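Local structure of fructose-bisphosphate aldolase (Thermus caldophilus, 2FJK) at residues 106-111 against 159-164; 172-177 against 191-196. The protein is a class II aldolase with a TIM-barrel fold that binds 1,3-dihydroxyacetonephosphate in a pocket of its barrel. All blocks are in the same frame, centred on the assembly; numbering follows the deposited sequence.

Contact 1 (106-111 against 159-164); sequences EDFETN and RIFMER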
loop_
_atom_site.group_PDB
_atom_site.type_symbol
_atom_site.label_atom_id
_atom_site.label_comp_id
_atom_site.label_asym_id
_atom_site.label_seq_id
_atom_site.Cartn_x
_atom_site.Cartn_y
_atom_site.Cartn_z
ATOM N N GLU A 106 -26.776 23.433 13.875
ATOM C CA GLU A 106 -27.580 24.145 12.878
ATOM C C GLU A 106 -29.051 23.760 12.981
ATOM O O GLU A 106 -29.394 22.728 13.570
ATOM C CB GLU A 106 -27.075 23.821 11.469
ATOM C CG GLU A 106 -25.642 24.251 11.214
ATOM C CD GLU A 106 -25.566 25.590 10.527
ATOM O OE1 GLU A 106 -26.491 26.403 10.708
ATOM O OE2 GLU A 106 -24.578 25.832 9.811
ATOM N N ASP A 107 -29.925 24.584 12.409
ATOM C CA ASP A 107 -31.349 24.276 12.447
ATOM C C ASP A 107 -31.561 22.961 11.709
ATOM O O ASP A 107 -30.694 22.520 10.945
ATOM C CB ASP A 107 -32.177 25.399 11.807
ATOM C CG ASP A 107 -31.576 25.903 10.515
ATOM O OD1 ASP A 107 -31.141 25.060 9.714
ATOM O OD2 ASP A 107 -31.547 27.138 10.297
ATOM N N PHE A 108 -32.710 22.338 11.940
ATOM C CA PHE A 108 -33.029 21.056 11.324
ATOM C C PHE A 108 -32.844 20.969 9.810
ATOM O O PHE A 108 -32.231 20.028 9.314
ATOM C CB PHE A 108 -34.465 20.652 11.663
ATOM C CG PHE A 108 -34.758 19.197 11.416
ATOM C CD1 PHE A 108 -34.233 18.220 12.255
ATOM C CD2 PHE A 108 -35.561 18.806 10.349
ATOM C CE1 PHE A 108 -34.505 16.876 12.041
ATOM C CE2 PHE A 108 -35.840 17.460 10.123
ATOM C CZ PHE A 108 -35.313 16.492 10.971
ATOM N N GLU A 109 -33.380 21.934 9.074
ATOM C CA GLU A 109 -33.268 21.906 7.616
ATOM C C GLU A 109 -31.832 21.982 7.117
ATOM O O GLU A 109 -31.471 21.301 6.156
ATOM C CB GLU A 109 -34.091 23.038 6.985
ATOM C CG GLU A 109 -35.608 22.849 7.062
ATOM C CD GLU A 109 -36.072 21.559 6.411
ATOM O OE1 GLU A 109 -35.683 21.304 5.252
ATOM O OE2 GLU A 109 -36.830 20.804 7.058
ATOM N N THR A 110 -31.013 22.810 7.755
ATOM C CA THR A 110 -29.616 22.931 7.346
ATOM C C THR A 110 -28.840 21.660 7.697
ATOM O O THR A 110 -27.952 21.248 6.958
ATOM C CB THR A 110 -28.941 24.143 8.013
ATOM O OG1 THR A 110 -29.673 25.329 7.676
ATOM C CG2 THR A 110 -27.493 24.300 7.523
ATOM N N ASN A 111 -29.187 21.044 8.824
ATOM C CA ASN A 111 -28.529 19.822 9.270
ATOM C C ASN A 111 -28.833 18.765 8.221
ATOM O O ASN A 111 -27.922 18.152 7.660
ATOM C CB ASN A 111 -29.087 19.374 10.623
ATOM C CG ASN A 111 -28.252 18.283 11.273
ATOM O OD1 ASN A 111 -27.492 17.583 10.606
ATOM N ND2 ASN A 111 -28.406 18.123 12.586
ATOM N N ARG A 159 -36.354 10.008 13.669
ATOM C CA ARG A 159 -36.830 9.194 12.553
ATOM C C ARG A 159 -36.840 10.001 11.265
ATOM O O ARG A 159 -36.357 9.547 10.226
ATOM C CB ARG A 159 -38.244 8.680 12.819
ATOM C CG ARG A 159 -38.824 7.882 11.656
ATOM C CD ARG A 159 -40.328 7.719 11.777
ATOM N NE ARG A 159 -40.719 7.056 13.017
ATOM C CZ ARG A 159 -41.968 6.708 13.315
ATOM N NH1 ARG A 159 -42.953 6.959 12.461
ATOM N NH2 ARG A 159 -42.233 6.107 14.468
ATOM N N ILE A 160 -37.405 11.200 11.347
ATOM C CA ILE A 160 -37.503 12.087 10.195
ATOM C C ILE A 160 -36.134 12.493 9.661
ATOM O O ILE A 160 -35.918 12.516 8.451
ATOM C CB ILE A 160 -38.301 13.357 10.543
ATOM C CG1 ILE A 160 -39.722 12.974 10.969
ATOM C CG2 ILE A 160 -38.351 14.277 9.333
ATOM C CD1 ILE A 160 -40.553 14.131 11.468
ATOM N N PHE A 161 -35.216 12.822 10.567
ATOM C CA PHE A 161 -33.867 13.217 10.179
ATOM C C PHE A 161 -33.229 12.056 9.421
ATOM O O PHE A 161 -32.686 12.237 8.336
ATOM C CB PHE A 161 -33.039 13.547 11.428
ATOM C CG PHE A 161 -31.633 13.993 11.134
ATOM C CD1 PHE A 161 -31.394 15.172 10.439
ATOM C CD2 PHE A 161 -30.546 13.247 11.582
ATOM C CE1 PHE A 161 -30.096 15.605 10.193
ATOM C CE2 PHE A 161 -29.236 13.669 11.344
ATOM C CZ PHE A 161 -29.011 14.852 10.648
HETATM N N MSE A 162 -33.313 10.866 10.006
HETATM C CA MSE A 162 -32.756 9.659 9.409
HETATM C C MSE A 162 -33.387 9.291 8.063
HETATM O O MSE A 162 -32.715 8.753 7.186
HETATM C CB MSE A 162 -32.891 8.490 10.388
HETATM C CG MSE A 162 -31.925 8.573 11.558
HETATM SE SE MSE A 162 -30.085 8.614 10.947
HETATM C CE MSE A 162 -29.726 6.710 11.032
ATOM N N GLU A 163 -34.674 9.573 7.891
ATOM C CA GLU A 163 -35.327 9.261 6.628
ATOM C C GLU A 163 -34.988 10.277 5.531
ATOM O O GLU A 163 -34.706 9.893 4.396
ATOM C CB GLU A 163 -36.845 9.162 6.828
ATOM C CG GLU A 163 -37.272 7.884 7.548
ATOM C CD GLU A 163 -38.757 7.845 7.894
ATOM O OE1 GLU A 163 -39.235 6.777 8.336
ATOM O OE2 GLU A 163 -39.443 8.879 7.735
ATOM N N ARG A 164 -34.995 11.566 5.867
ATOM C CA ARG A 164 -34.691 12.605 4.880
ATOM C C ARG A 164 -33.227 12.543 4.441
ATOM O O ARG A 164 -32.889 12.926 3.321
ATOM C CB ARG A 164 -35.022 13.989 5.440
ATOM C CG ARG A 164 -36.368 14.071 6.138
ATOM C CD ARG A 164 -36.951 15.470 6.052
ATOM N NE ARG A 164 -36.328 16.259 4.992
ATOM C CZ ARG A 164 -36.247 17.584 4.998
ATOM N NH1 ARG A 164 -36.749 18.274 6.010
ATOM N NH2 ARG A 164 -35.663 18.216 3.989
#
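The first turn of helix 108-124 lies beside the last turns of helix 155-164, and the backbones come closest at Phe-108 and Phe-161, whose CA atoms are 8.0 Å apart. Side chains from both helices fill the space between them. Asp-107 N-caps helix 108-124: its OD1 accepts from Thr-110 N, nearly along the C-O axis, and on the syn side it also bonds Thr-110 OG1 at 2.5 Å, so one carboxylate oxygen holds both groups of the same threonine. Phe-108, with CG anti to the backbone N (chi1 -164°), reaches across tip first. Its CZ ends 3.7 Å from Phe-161 CA, and its CE1 lies against Phe-161 CB, while CG2 of Ile-160 meets the ring at its edge, 4.1 Å from CZ. The two phenyl rings meet obliquely, centroids 5.8 Å apart. Phe-161, also with CG anti to its backbone N, sends its ring back toward helix 108-124, where Asn-111 OD1 sits at the ring edge, 3.1 Å from CZ. The same amide donates through ND2 to the backbone O of Glu-132 in strand 128-133, a strand whose Ala-131 and Leu-133 also touch Phe-161. On the exposed side, Glu-109 and Arg-164 both bend to meet. Arg-164 NH1 donates to Glu-109 OE2 at 2.7 Å; the carboxylate oxygen uses its syn lone pair and lies close to the guanidinium plane. Glu-109 OE1 adds weak, longer bonds to Arg-164 NH1 and NH2. The apolar phenyl pair thus lies between an exposed ion pair and a buried amide, whose oxygen faces the partly positive edge of Phe-161, a contact that is probably mildly favourable electrostatically.

Contact 2 (172-177 against 191-196); sequences VAIGTS and HPRLAR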
loop_
_atom_site.group_PDB
_atom_site.type_symbol
_atom_site.label_atom_id
_atom_site.label_comp_id
_atom_site.label_asym_id
_atom_site.label_seq_id
_atom_site.Cartn_x
_atom_site.Cartn_y
_atom_site.Cartn_z
ATOM N N VAL A 172 -26.829 10.059 19.165
ATOM C CA VAL A 172 -27.882 10.726 19.922
ATOM C C VAL A 172 -27.400 11.508 21.135
ATOM O O VAL A 172 -26.364 11.201 21.725
ATOM C CB VAL A 172 -28.955 9.713 20.383
ATOM C CG1 VAL A 172 -29.504 8.967 19.172
ATOM C CG2 VAL A 172 -28.363 8.739 21.396
ATOM N N ALA A 173 -28.173 12.526 21.497
ATOM C CA ALA A 173 -27.867 13.381 22.647
ATOM C C ALA A 173 -28.783 13.012 23.810
ATOM O O ALA A 173 -29.973 13.336 23.799
ATOM C CB ALA A 173 -28.068 14.849 22.273
ATOM N N ILE A 174 -28.236 12.345 24.817
ATOM C CA ILE A 174 -29.053 11.936 25.951
ATOM C C ILE A 174 -28.424 12.196 27.306
ATOM O O ILE A 174 -28.761 11.524 28.284
ATOM C CB ILE A 174 -29.391 10.448 25.866
ATOM C CG1 ILE A 174 -28.099 9.617 25.866
ATOM C CG2 ILE A 174 -30.212 10.190 24.618
ATOM C CD1 ILE A 174 -28.332 8.118 25.798
ATOM N N GLY A 175 -27.509 13.156 27.362
ATOM C CA GLY A 175 -26.878 13.472 28.625
ATOM C C GLY A 175 -25.369 13.373 28.689
ATOM O O GLY A 175 -24.795 13.736 29.714
ATOM N N THR A 176 -24.725 12.878 27.627
ATOM C CA THR A 176 -23.260 12.763 27.601
ATOM C C THR A 176 -22.619 14.011 26.992
ATOM O O THR A 176 -23.294 14.808 26.332
ATOM C CB THR A 176 -22.787 11.557 26.759
ATOM O OG1 THR A 176 -23.135 11.775 25.390
ATOM C CG2 THR A 176 -23.438 10.270 27.235
ATOM N N SER A 177 -21.315 14.174 27.220
ATOM C CA SER A 177 -20.568 15.309 26.692
ATOM C C SER A 177 -19.073 14.992 26.778
ATOM O O SER A 177 -18.656 14.204 27.631
ATOM C CB SER A 177 -20.900 16.584 27.482
ATOM O OG SER A 177 -20.312 16.581 28.775
ATOM N N HIS A 191 -32.303 7.770 29.820
ATOM C CA HIS A 191 -32.546 6.436 29.281
ATOM C C HIS A 191 -33.903 6.274 28.603
ATOM O O HIS A 191 -34.002 5.624 27.562
ATOM C CB HIS A 191 -32.373 5.391 30.382
ATOM C CG HIS A 191 -30.948 5.192 30.801
ATOM N ND1 HIS A 191 -29.965 4.790 29.921
ATOM C CD2 HIS A 191 -30.343 5.326 32.005
ATOM C CE1 HIS A 191 -28.816 4.681 30.565
ATOM N NE2 HIS A 191 -29.017 4.999 31.832
ATOM N N PRO A 192 -34.966 6.862 29.178
ATOM C CA PRO A 192 -36.287 6.735 28.556
ATOM C C PRO A 192 -36.256 7.356 27.171
ATOM O O PRO A 192 -36.832 6.825 26.225
ATOM C CB PRO A 192 -37.195 7.508 29.511
ATOM C CG PRO A 192 -36.521 7.313 30.828
ATOM C CD PRO A 192 -35.073 7.540 30.480
ATOM N N ARG A 193 -35.577 8.495 27.071
ATOM C CA ARG A 193 -35.443 9.209 25.812
ATOM C C ARG A 193 -34.740 8.314 24.792
ATOM O O ARG A 193 -35.149 8.227 23.636
ATOM C CB ARG A 193 -34.625 10.480 26.027
ATOM C CG ARG A 193 -34.641 11.420 24.858
ATOM C CD ARG A 193 -33.818 12.660 25.130
ATOM N NE ARG A 193 -34.348 13.775 24.359
ATOM C CZ ARG A 193 -35.376 14.523 24.741
ATOM N NH1 ARG A 193 -35.977 14.286 25.898
ATOM N NH2 ARG A 193 -35.824 15.482 23.946
ATOM N N LEU A 194 -33.673 7.650 25.228
ATOM C CA LEU A 194 -32.931 6.756 24.346
ATOM C C LEU A 194 -33.879 5.649 23.877
ATOM O O LEU A 194 -33.916 5.294 22.697
ATOM C CB LEU A 194 -31.739 6.155 25.098
ATOM C CG LEU A 194 -30.838 5.161 24.353
ATOM C CD1 LEU A 194 -30.347 5.764 23.031
ATOM C CD2 LEU A 194 -29.663 4.802 25.245
ATOM N N ALA A 195 -34.663 5.124 24.815
ATOM C CA ALA A 195 -35.612 4.060 24.511
ATOM C C ALA A 195 -36.618 4.469 23.437
ATOM O O ALA A 195 -36.903 3.690 22.531
ATOM C CB ALA A 195 -36.342 3.628 25.792
ATOM N N ARG A 196 -37.151 5.686 23.533
ATOM C CA ARG A 196 -38.124 6.174 22.549
ATOM C C ARG A 196 -37.501 6.321 21.166
ATOM O O ARG A 196 -38.087 5.933 20.157
ATOM C CB ARG A 196 -38.685 7.538 22.959
ATOM C CG ARG A 196 -39.554 7.549 24.201
ATOM C CD ARG A 196 -40.131 8.946 24.401
ATOM N NE ARG A 196 -40.967 9.061 25.592
ATOM C CZ ARG A 196 -41.573 10.184 25.968
ATOM N NH1 ARG A 196 -41.435 11.290 25.247
ATOM N NH2 ARG A 196 -42.325 10.201 27.062
#
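Leu-194 presents its isobutyl group to Ile-174, and the closest touch is methyl to methyl, CD2 to Ile-174 CD1 at 3.6 Å. The leucine leaves its helix with CG anti to the backbone N (chi1 179°); CD2 makes the nearer approach to the isoleucine, while CD1 turns chiefly to Val-172 CG2, 3.9 Å away. Ile-174 places CG1 in the crowded position between its backbone N and carbonyl carbon (chi1 60°), and from there an extended chi2 of 179° carries CD1 to the leucine, where it also approaches CB at 4.0 Å. The two chains cross obliquely, whereas Val-172 crosses the leucine at about a right angle. The preceding residue, Arg-193, points its extended stem toward the loop. Its CD comes within 4.1 Å of Ala-173 O, a loose contact, and NE makes a weak hydrogen bond to the backbone O of Thr-153. The same Thr-153 accepts Ala-173 N on its OG1, so a single residue of that loop serves both segments. Leu-205 and Ile-247, from two neighbouring strands, touch both Val-172 and Leu-194 and close the apolar cluster. Beyond Ile-174 the chain turns through Gly-175, at a positive phi, and Ser-177 O bonds Lys-182 NZ, a residue of the ligand pocket. Such packing of a strand end and its following loop against the next helix is the beta-alpha layering of a TIM barrel, here made by the very loop that runs on from strand 171-172 toward the 1,3-dihydroxyacetonephosphate pocket.

Overall arrangement
Along the chain the contacts come in series: contact 1 closes at residue 164 and contact 2 opens at residue 172, at the end of strand 171-172. Their centres lie about 18 Å apart, with nearest atoms about 7 Å apart and no touch. Contact 1 joins helices 108-124 and 155-164 over strand 128-133, which pairs in parallel with strand 171-172, the strand from which contact 2 starts before reaching helix 191-200. The two thus sit on neighbouring parts of one barrel wall, one between two outer helices, the other between a strand end with its loop and the next helix. Contact 2 is buried, the side chain of its Ala-173 about 11 Å from the bound 1,3-dihydroxyacetonephosphate.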